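Local coordinates for carbon monoxide dehydrogenase (Thermococcus sp. AM4, PDB 6T7J), which probably catalyses the reversible oxidation of carbon monoxide to carbon dioxide at a nickel-iron-sulfur cluster, which is nickel-free in this form, at residues Glu30-Arg38 with Met345-Tyr355; Ile329-Ile337 with Asn395-Ile406. One frame throughout, in Å; residues are numbered along the deposited sequence.

Interaction 1 (Glu30-Arg38 with Met345-Tyr355)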
loop_
_atom_site.group_PDB
_atom_site.type_symbol
_atom_site.label_atom_id
_atom_site.label_comp_id
_atom_site.label_asym_id
_atom_site.label_seq_id
_atom_site.Cartn_x
_atom_site.Cartn_y
_atom_site.Cartn_z
ATOM N N GLU A 30 29.772 26.395 -3.716
ATOM C CA GLU A 30 30.388 25.132 -4.102
ATOM C C GLU A 30 29.650 24.436 -5.238
ATOM O O GLU A 30 30.143 23.421 -5.745
ATOM C CB GLU A 30 30.468 24.190 -2.896
ATOM C CG GLU A 30 31.801 24.230 -2.168
ATOM C CD GLU A 30 31.670 23.849 -0.708
ATOM O OE1 GLU A 30 31.968 24.698 0.156
ATOM O OE2 GLU A 30 31.270 22.700 -0.427
ATOM N N GLY A 31 28.493 24.950 -5.648
ATOM C CA GLY A 31 27.734 24.323 -6.711
ATOM C C GLY A 31 27.009 23.063 -6.298
ATOM O O GLY A 31 26.857 22.148 -7.114
ATOM N N ILE A 32 26.557 22.988 -5.050
ATOM C CA ILE A 32 25.887 21.811 -4.510
ATOM C C ILE A 32 24.418 22.156 -4.310
ATOM O O ILE A 32 24.090 23.108 -3.589
ATOM C CB ILE A 32 26.533 21.346 -3.196
ATOM C CG1 ILE A 32 27.961 20.861 -3.452
ATOM C CG2 ILE A 32 25.700 20.253 -2.551
ATOM C CD1 ILE A 32 28.722 20.506 -2.194
ATOM N N LYS A 33 23.538 21.384 -4.942
ATOM C CA LYS A 33 22.105 21.628 -4.850
ATOM C C LYS A 33 21.554 21.080 -3.540
ATOM O O LYS A 33 21.877 19.959 -3.139
ATOM C CB LYS A 33 21.373 20.990 -6.030
ATOM C CG LYS A 33 21.816 21.489 -7.396
ATOM C CD LYS A 33 20.806 21.106 -8.471
ATOM C CE LYS A 33 21.389 21.262 -9.865
ATOM N NZ LYS A 33 20.358 21.092 -10.923
ATOM N N THR A 34 20.721 21.873 -2.877
ATOM C CA THR A 34 19.976 21.439 -1.705
ATOM C C THR A 34 18.514 21.225 -2.086
ATOM O O THR A 34 18.118 21.387 -3.244
ATOM C CB THR A 34 20.106 22.454 -0.566
ATOM O OG1 THR A 34 19.208 23.549 -0.789
ATOM C CG2 THR A 34 21.531 22.975 -0.472
ATOM N N ALA A 35 17.705 20.854 -1.091
ATOM C CA ALA A 35 16.283 20.639 -1.340
ATOM C C ALA A 35 15.594 21.914 -1.811
ATOM O O ALA A 35 14.638 21.851 -2.592
ATOM C CB ALA A 35 15.604 20.097 -0.082
ATOM N N TRP A 36 16.068 23.077 -1.358
ATOM C CA TRP A 36 15.457 24.337 -1.770
ATOM C C TRP A 36 15.695 24.614 -3.253
ATOM O O TRP A 36 14.772 25.021 -3.971
ATOM C CB TRP A 36 16.002 25.480 -0.912
ATOM C CG TRP A 36 15.574 25.435 0.531
ATOM C CD1 TRP A 36 14.402 25.899 1.052
ATOM C CD2 TRP A 36 16.323 24.911 1.637
ATOM N NE1 TRP A 36 14.371 25.692 2.410
ATOM C CE2 TRP A 36 15.539 25.089 2.795
ATOM C CE3 TRP A 36 17.578 24.306 1.759
ATOM C CZ2 TRP A 36 15.968 24.683 4.058
ATOM C CZ3 TRP A 36 18.003 23.906 3.015
ATOM C CH2 TRP A 36 17.198 24.096 4.146
ATOM N N HIS A 37 16.926 24.398 -3.729
ATOM C CA HIS A 37 17.225 24.616 -5.142
ATOM C C HIS A 37 16.385 23.707 -6.031
ATOM O O HIS A 37 15.861 24.142 -7.064
ATOM C CB HIS A 37 18.714 24.388 -5.407
ATOM C CG HIS A 37 19.616 25.229 -4.560
ATOM N ND1 HIS A 37 20.171 24.773 -3.383
ATOM C CD2 HIS A 37 20.063 26.497 -4.719
ATOM C CE1 HIS A 37 20.918 25.726 -2.852
ATOM N NE2 HIS A 37 20.868 26.782 -3.643
ATOM N N ARG A 38 16.236 22.439 -5.642
ATOM C CA ARG A 38 15.461 21.515 -6.460
ATOM C C ARG A 38 13.968 21.813 -6.380
ATOM O O ARG A 38 13.250 21.640 -7.374
ATOM C CB ARG A 38 15.768 20.077 -6.044
ATOM C CG ARG A 38 17.227 19.689 -6.286
ATOM C CD ARG A 38 17.479 18.215 -6.027
ATOM N NE ARG A 38 17.264 17.871 -4.626
ATOM C CZ ARG A 38 18.212 17.898 -3.694
ATOM N NH1 ARG A 38 19.450 18.251 -4.014
ATOM N NH2 ARG A 38 17.921 17.574 -2.442
ATOM N N MET A 345 17.079 11.561 2.640
ATOM C CA MET A 345 17.147 12.124 1.300
ATOM C C MET A 345 18.184 11.367 0.480
ATOM O O MET A 345 19.344 11.279 0.903
ATOM C CB MET A 345 17.521 13.604 1.346
ATOM C CG MET A 345 16.442 14.529 1.873
ATOM S SD MET A 345 16.927 16.256 1.668
ATOM C CE MET A 345 15.665 17.089 2.630
ATOM N N PRO A 346 17.818 10.792 -0.668
ATOM C CA PRO A 346 18.851 10.214 -1.543
ATOM C C PRO A 346 19.924 11.220 -1.914
ATOM O O PRO A 346 21.096 10.849 -2.076
ATOM C CB PRO A 346 18.051 9.750 -2.770
ATOM C CG PRO A 346 16.648 9.565 -2.264
ATOM C CD PRO A 346 16.456 10.604 -1.201
ATOM N N ALA A 347 19.553 12.500 -2.005
ATOM C CA ALA A 347 20.499 13.546 -2.379
ATOM C C ALA A 347 21.696 13.612 -1.440
ATOM O O ALA A 347 22.767 14.080 -1.846
ATOM C CB ALA A 347 19.790 14.900 -2.415
ATOM N N ILE A 348 21.548 13.154 -0.191
ATOM C CA ILE A 348 22.671 13.208 0.740
ATOM C C ILE A 348 23.857 12.412 0.223
ATOM O O ILE A 348 24.995 12.678 0.623
ATOM C CB ILE A 348 22.276 12.722 2.154
ATOM C CG1 ILE A 348 22.138 11.198 2.194
ATOM C CG2 ILE A 348 21.019 13.427 2.640
ATOM C CD1 ILE A 348 22.048 10.635 3.592
ATOM N N VAL A 349 23.631 11.445 -0.669
ATOM C CA VAL A 349 24.761 10.777 -1.306
ATOM C C VAL A 349 25.466 11.737 -2.255
ATOM O O VAL A 349 26.681 11.950 -2.156
ATOM C CB VAL A 349 24.301 9.496 -2.023
ATOM C CG1 VAL A 349 25.366 9.022 -2.997
ATOM C CG2 VAL A 349 23.995 8.414 -1.004
ATOM N N ASP A 350 24.705 12.356 -3.162
ATOM C CA ASP A 350 25.261 13.349 -4.078
ATOM C C ASP A 350 26.118 14.363 -3.338
ATOM O O ASP A 350 27.309 14.522 -3.627
ATOM C CB ASP A 350 24.138 14.059 -4.821
ATOM C CG ASP A 350 23.607 13.247 -5.946
ATOM O OD1 ASP A 350 24.375 12.732 -6.780
ATOM O OD2 ASP A 350 22.393 13.096 -5.976
ATOM N N VAL A 351 25.520 15.039 -2.353
ATOM C CA VAL A 351 26.245 16.031 -1.561
ATOM C C VAL A 351 27.504 15.414 -0.964
ATOM O O VAL A 351 28.602 15.981 -1.057
ATOM C CB VAL A 351 25.327 16.614 -0.473
ATOM C CG1 VAL A 351 26.081 17.608 0.393
ATOM C CG2 VAL A 351 24.110 17.266 -1.108
ATOM N N ALA A 352 27.371 14.220 -0.378
ATOM C CA ALA A 352 28.514 13.600 0.282
ATOM C C ALA A 352 29.634 13.282 -0.694
ATOM O O ALA A 352 30.792 13.170 -0.277
ATOM C CB ALA A 352 28.088 12.326 1.012
ATOM N N GLN A 353 29.321 13.145 -1.983
ATOM C CA GLN A 353 30.359 12.847 -2.959
ATOM C C GLN A 353 31.208 14.060 -3.304
ATOM O O GLN A 353 32.243 13.903 -3.960
ATOM C CB GLN A 353 29.736 12.256 -4.225
ATOM C CG GLN A 353 29.705 10.734 -4.215
ATOM C CD GLN A 353 28.734 10.154 -5.225
ATOM O OE1 GLN A 353 27.866 10.854 -5.744
ATOM N NE2 GLN A 353 28.878 8.865 -5.509
ATOM N N CYS A 354 30.812 15.257 -2.877
ATOM C CA CYS A 354 31.658 16.430 -3.040
ATOM C C CYS A 354 32.532 16.680 -1.817
ATOM O O CYS A 354 33.220 17.704 -1.757
ATOM C CB CYS A 354 30.805 17.661 -3.353
ATOM S SG CYS A 354 30.104 17.656 -5.021
ATOM N N TYR A 355 32.511 15.772 -0.848
ATOM C CA TYR A 355 33.400 15.832 0.306
ATOM C C TYR A 355 34.024 14.449 0.478
ATOM O O TYR A 355 34.044 13.618 -0.439
ATOM C CB TYR A 355 32.647 16.278 1.567
ATOM C CG TYR A 355 31.980 17.629 1.464
ATOM C CD1 TYR A 355 30.715 17.761 0.905
ATOM C CD2 TYR A 355 32.610 18.773 1.939
ATOM C CE1 TYR A 355 30.101 18.996 0.814
ATOM C CE2 TYR A 355 32.005 20.011 1.852
ATOM C CZ TYR A 355 30.752 20.117 1.289
ATOM O OH TYR A 355 30.146 21.348 1.201
#
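Helix 347-352, which connects the neighbouring parallel strands 336-339 and 358-361, receives Ile32 from the turn between helices 20-30 and 35-42. Both branches of this isoleucine are used. Ile32 CG2, anti to the backbone N, lies 3.7 Å from Val351 CG2, the two side chains crossing at about a right angle. The extended CG1 branch carries Ile32 CD1 further along the partner segment, to 3.7 Å from Cys354 CB and 3.6 Å from Tyr355 CE1, meeting the phenol ring obliquely.

Just before Gly31, whose positive phi closes helix 20-30 in a Schellman motif, Glu30 turns its carboxylate to the tip of the same phenol. Tyr355 OH donates to Glu30 OE2 at a modelled 2.4 Å, short enough to be doubtful; the carboxylate and ring planes are 70° apart. Lys26 forms a salt bridge with Glu30 OE1, and Arg403 makes a cation-pi contact with the Tyr355 ring.

The strand-helix-strand connection is a beta-alpha-beta crossover of the parallel sheet, and the start of its helix faces the start of helix 35-42. There Thr34 and His37 form a capping box: Trp36 N donates to Thr34 OG1 (3.2 Å), and Thr34 N to His37 ND1 (3.0 Å). Beyond this cap, Ala35 CB approaches Met345 CE at 4.1 Å. The bend of Arg38 at chi3 (-64°) lays its guanidinium between Ala347 CB, over one face and 3.3 Å from NH2, and Thr34 O, over the centre of the opposite face. Met345 SD lies at the guanidinium edge. NH2 of Arg38 also forms a salt bridge with Glu326 and a hydrogen bond to the backbone O of Val76 of the second subunit, which brings this corner of the contact to the dimer interface.

Interaction 2 (Ile329-Ile337 with Asn395-Ile406); sequences IITGAVEAI and NYPNRPRDRVHI
Arg399 reaches Glu335 along a chain extended to CD and bent once, at chi3. Arg399 CB lies 3.6 Å from Glu335 OE2; Arg399 CG, anti to the backbone N (chi1 169°), passes 3.4 Å from Gly332 O, and CD stays near it. The bend then presents the guanidinium's side: Arg399 NE donates to Glu335 OE2 at 3.0 Å, and Arg399 NH1 to the syn lone pair of Glu335 OE1 at 2.9 Å. Carboxylate and guanidinium planes are 15° apart, as in a side-on, two-bond salt bridge. CZ lies under Ala333 CB, which sits over one guanidinium face 3.5 Å from Arg399 NH2, with Tyr396 CE1 over the opposite face near the rim. With an alanine in place of this arginine, the Glu335 carboxylate is likely to lose its two-bond cationic mate and a gap to open between Ala333 and Tyr396.

One backbone and one side-chain bond add to this: His405 N donates to Thr331 O (2.9 Å), and Asn395 ND2, which also serves His356 O, to Glu335 O (3.1 Å), on an in-plane lone pair. With Asn263 N and His356 NE2 also bonded to its oxygens, the buried Glu335 carboxylate is probably ionised and held against rotation.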
loop_
_atom_site.group_PDB
_atom_site.type_symbol
_atom_site.label_atom_id
_atom_site.label_comp_id
_atom_site.label_asym_id
_atom_site.label_seq_id
_atom_site.Cartn_x
_atom_site.Cartn_y
_atom_site.Cartn_z
ATOM N N ILE A 329 26.206 17.816 5.873
ATOM C CA ILE A 329 27.343 17.379 5.072
ATOM C C ILE A 329 28.083 18.580 4.501
ATOM O O ILE A 329 29.291 18.514 4.246
ATOM C CB ILE A 329 26.870 16.420 3.962
ATOM C CG1 ILE A 329 25.964 15.335 4.548
ATOM C CG2 ILE A 329 28.057 15.796 3.241
ATOM C CD1 ILE A 329 25.320 14.449 3.502
ATOM N N ILE A 330 27.383 19.701 4.302
ATOM C CA ILE A 330 28.006 20.883 3.710
ATOM C C ILE A 330 28.849 21.655 4.715
ATOM O O ILE A 330 29.606 22.551 4.319
ATOM C CB ILE A 330 26.892 21.724 3.058
ATOM C CG1 ILE A 330 26.065 20.826 2.137
ATOM C CG2 ILE A 330 27.460 22.886 2.256
ATOM C CD1 ILE A 330 25.023 21.545 1.333
ATOM N N THR A 331 28.764 21.314 6.006
ATOM C CA THR A 331 29.731 21.842 6.963
ATOM C C THR A 331 31.143 21.382 6.630
ATOM O O THR A 331 32.116 22.066 6.968
ATOM C CB THR A 331 29.371 21.416 8.388
ATOM O OG1 THR A 331 29.522 19.996 8.519
ATOM C CG2 THR A 331 27.941 21.812 8.727
ATOM N N GLY A 332 31.275 20.235 5.966
ATOM C CA GLY A 332 32.570 19.695 5.613
ATOM C C GLY A 332 33.255 18.905 6.702
ATOM O O GLY A 332 34.404 18.492 6.515
ATOM N N ALA A 333 32.586 18.669 7.830
ATOM C CA ALA A 333 33.205 18.024 8.980
ATOM C C ALA A 333 32.560 16.690 9.337
ATOM O O ALA A 333 32.870 16.135 10.396
ATOM C CB ALA A 333 33.167 18.957 10.196
ATOM N N VAL A 334 31.681 16.160 8.494
ATOM C CA VAL A 334 31.011 14.895 8.773
ATOM C C VAL A 334 31.839 13.769 8.167
ATOM O O VAL A 334 31.920 13.629 6.944
ATOM C CB VAL A 334 29.576 14.881 8.236
ATOM C CG1 VAL A 334 28.969 13.497 8.394
ATOM C CG2 VAL A 334 28.734 15.912 8.967
ATOM N N GLU A 335 32.461 12.961 9.027
ATOM C CA GLU A 335 33.216 11.813 8.540
ATOM C C GLU A 335 32.288 10.729 8.012
ATOM O O GLU A 335 32.600 10.069 7.014
ATOM C CB GLU A 335 34.102 11.261 9.653
ATOM C CG GLU A 335 35.449 11.931 9.740
ATOM C CD GLU A 335 35.364 13.374 10.198
ATOM O OE1 GLU A 335 34.906 13.610 11.338
ATOM O OE2 GLU A 335 35.757 14.270 9.419
ATOM N N ALA A 336 31.147 10.530 8.667
ATOM C CA ALA A 336 30.208 9.503 8.249
ATOM C C ALA A 336 28.817 9.849 8.757
ATOM O O ALA A 336 28.660 10.353 9.877
ATOM C CB ALA A 336 30.631 8.120 8.760
ATOM N N ILE A 337 27.817 9.579 7.921
ATOM C CA ILE A 337 26.415 9.641 8.319
ATOM C C ILE A 337 25.833 8.239 8.169
ATOM O O ILE A 337 25.892 7.645 7.084
ATOM C CB ILE A 337 25.620 10.680 7.509
ATOM C CG1 ILE A 337 24.142 10.653 7.905
ATOM C CG2 ILE A 337 25.796 10.476 6.006
ATOM C CD1 ILE A 337 23.405 11.944 7.603
ATOM N N ASN A 395 38.292 7.634 8.242
ATOM C CA ASN A 395 38.057 8.684 7.259
ATOM C C ASN A 395 38.387 10.073 7.791
ATOM O O ASN A 395 38.545 11.002 6.991
ATOM C CB ASN A 395 36.605 8.658 6.780
ATOM C CG ASN A 395 36.399 9.464 5.512
ATOM O OD1 ASN A 395 37.289 9.547 4.664
ATOM N ND2 ASN A 395 35.224 10.066 5.378
ATOM N N TYR A 396 38.467 10.235 9.112
ATOM C CA TYR A 396 38.811 11.539 9.688
ATOM C C TYR A 396 39.996 12.250 9.030
ATOM O O TYR A 396 39.890 13.468 8.806
ATOM C CB TYR A 396 39.066 11.402 11.196
ATOM C CG TYR A 396 39.454 12.705 11.869
ATOM C CD1 TYR A 396 38.496 13.664 12.175
ATOM C CD2 TYR A 396 40.779 12.975 12.200
ATOM C CE1 TYR A 396 38.844 14.856 12.791
ATOM C CE2 TYR A 396 41.136 14.165 12.817
ATOM C CZ TYR A 396 40.163 15.100 13.110
ATOM O OH TYR A 396 40.508 16.283 13.723
ATOM N N PRO A 397 41.124 11.601 8.713
ATOM C CA PRO A 397 42.231 12.342 8.077
ATOM C C PRO A 397 41.886 12.958 6.731
ATOM O O PRO A 397 42.633 13.826 6.259
ATOM C CB PRO A 397 43.328 11.278 7.931
ATOM C CG PRO A 397 43.040 10.300 9.000
ATOM C CD PRO A 397 41.544 10.241 9.101
ATOM N N ASN A 398 40.791 12.549 6.096
ATOM C CA ASN A 398 40.430 13.045 4.775
ATOM C C ASN A 398 39.550 14.287 4.823
ATOM O O ASN A 398 39.094 14.743 3.770
ATOM C CB ASN A 398 39.725 11.948 3.977
ATOM C CG ASN A 398 40.626 10.766 3.696
ATOM O OD1 ASN A 398 41.791 10.934 3.329
ATOM N ND2 ASN A 398 40.095 9.560 3.870
ATOM N N ARG A 399 39.302 14.837 6.002
ATOM C CA ARG A 399 38.428 16.000 6.115
ATOM C C ARG A 399 39.075 17.216 5.469
ATOM O O ARG A 399 40.126 17.671 5.941
ATOM C CB ARG A 399 38.111 16.294 7.578
ATOM C CG ARG A 399 37.430 17.636 7.787
ATOM C CD ARG A 399 37.402 18.024 9.251
ATOM N NE ARG A 399 36.636 17.074 10.050
ATOM C CZ ARG A 399 36.113 17.351 11.239
ATOM N NH1 ARG A 399 35.430 16.423 11.895
ATOM N NH2 ARG A 399 36.271 18.556 11.771
ATOM N N PRO A 400 38.495 17.777 4.405
ATOM C CA PRO A 400 39.059 19.001 3.824
ATOM C C PRO A 400 38.889 20.184 4.761
ATOM O O PRO A 400 37.882 20.897 4.694
ATOM C CB PRO A 400 38.253 19.180 2.532
ATOM C CG PRO A 400 36.946 18.512 2.817
ATOM C CD PRO A 400 37.253 17.358 3.731
ATOM N N ARG A 401 39.867 20.390 5.648
ATOM C CA ARG A 401 39.766 21.458 6.637
ATOM C C ARG A 401 39.691 22.835 5.994
ATOM O O ARG A 401 39.199 23.776 6.626
ATOM C CB ARG A 401 40.950 21.390 7.603
ATOM C CG ARG A 401 40.960 20.145 8.474
ATOM C CD ARG A 401 41.750 20.370 9.756
ATOM N NE ARG A 401 41.565 19.278 10.709
ATOM C CZ ARG A 401 40.634 19.263 11.658
ATOM N NH1 ARG A 401 40.539 18.225 12.477
ATOM N NH2 ARG A 401 39.798 20.283 11.791
ATOM N N ASP A 402 40.160 22.972 4.752
ATOM C CA ASP A 402 40.051 24.237 4.036
ATOM C C ASP A 402 38.610 24.578 3.675
ATOM O O ASP A 402 38.302 25.754 3.459
ATOM C CB ASP A 402 40.904 24.192 2.768
ATOM C CG ASP A 402 40.650 22.945 1.941
ATOM O OD1 ASP A 402 40.736 21.832 2.504
ATOM O OD2 ASP A 402 40.363 23.073 0.733
ATOM N N ARG A 403 37.726 23.582 3.607
ATOM C CA ARG A 403 36.335 23.781 3.222
ATOM C C ARG A 403 35.374 23.517 4.379
ATOM O O ARG A 403 34.214 23.161 4.159
ATOM C CB ARG A 403 35.974 22.894 2.032
ATOM C CG ARG A 403 36.931 22.996 0.861
ATOM C CD ARG A 403 36.808 21.784 -0.048
ATOM N NE ARG A 403 35.443 21.600 -0.532
ATOM C CZ ARG A 403 34.962 20.451 -0.993
ATOM N NH1 ARG A 403 33.705 20.376 -1.412
ATOM N NH2 ARG A 403 35.737 19.375 -1.037
ATOM N N VAL A 404 35.837 23.687 5.613
ATOM C CA VAL A 404 35.032 23.412 6.798
ATOM C C VAL A 404 34.441 24.719 7.307
ATOM O O VAL A 404 35.166 25.700 7.511
ATOM C CB VAL A 404 35.866 22.721 7.891
ATOM C CG1 VAL A 404 35.154 22.802 9.235
ATOM C CG2 VAL A 404 36.133 21.271 7.515
ATOM N N HIS A 405 33.123 24.732 7.509
ATOM C CA HIS A 405 32.428 25.873 8.108
ATOM C C HIS A 405 31.294 25.322 8.966
ATOM O O HIS A 405 30.217 25.004 8.453
ATOM C CB HIS A 405 31.904 26.835 7.048
ATOM C CG HIS A 405 31.104 27.971 7.608
ATOM N ND1 HIS A 405 31.642 29.219 7.838
ATOM C CD2 HIS A 405 29.806 28.047 7.985
ATOM C CE1 HIS A 405 30.710 30.014 8.332
ATOM N NE2 HIS A 405 29.586 29.327 8.433
ATOM N N ILE A 406 31.541 25.204 10.263
ATOM C CA ILE A 406 30.529 24.789 11.230
ATOM C C ILE A 406 29.927 26.050 11.836
ATOM O O ILE A 406 30.673 26.869 12.393
ATOM C CB ILE A 406 31.128 23.885 12.317
ATOM C CG1 ILE A 406 31.776 22.648 11.690
ATOM C CG2 ILE A 406 30.062 23.486 13.328
ATOM C CD1 ILE A 406 32.580 21.817 12.670
#

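How the interactions relate
The segments alternate along the chain: 30-38, 329-337, 345-355, then 395-406, so interactions 1 and 2 interlock instead of following one another. Their centres are about 14 Å apart, on the same side of the chain's centre. Strand 336-339 of the six-stranded parallel sheet leads into helix 347-352, so one crossover unit supplies a segment to each contact. They also touch directly: Arg403 NH1 lies 2.7 Å from Cys354 O, a probable hydrogen bond, and Ile329 CD1 packs 3.4 Å from Ile348 O. The N-terminal turn and the loop after helix 381-395 are thereby joined to the same alpha/beta domain, with interaction 1 nearer the second subunit.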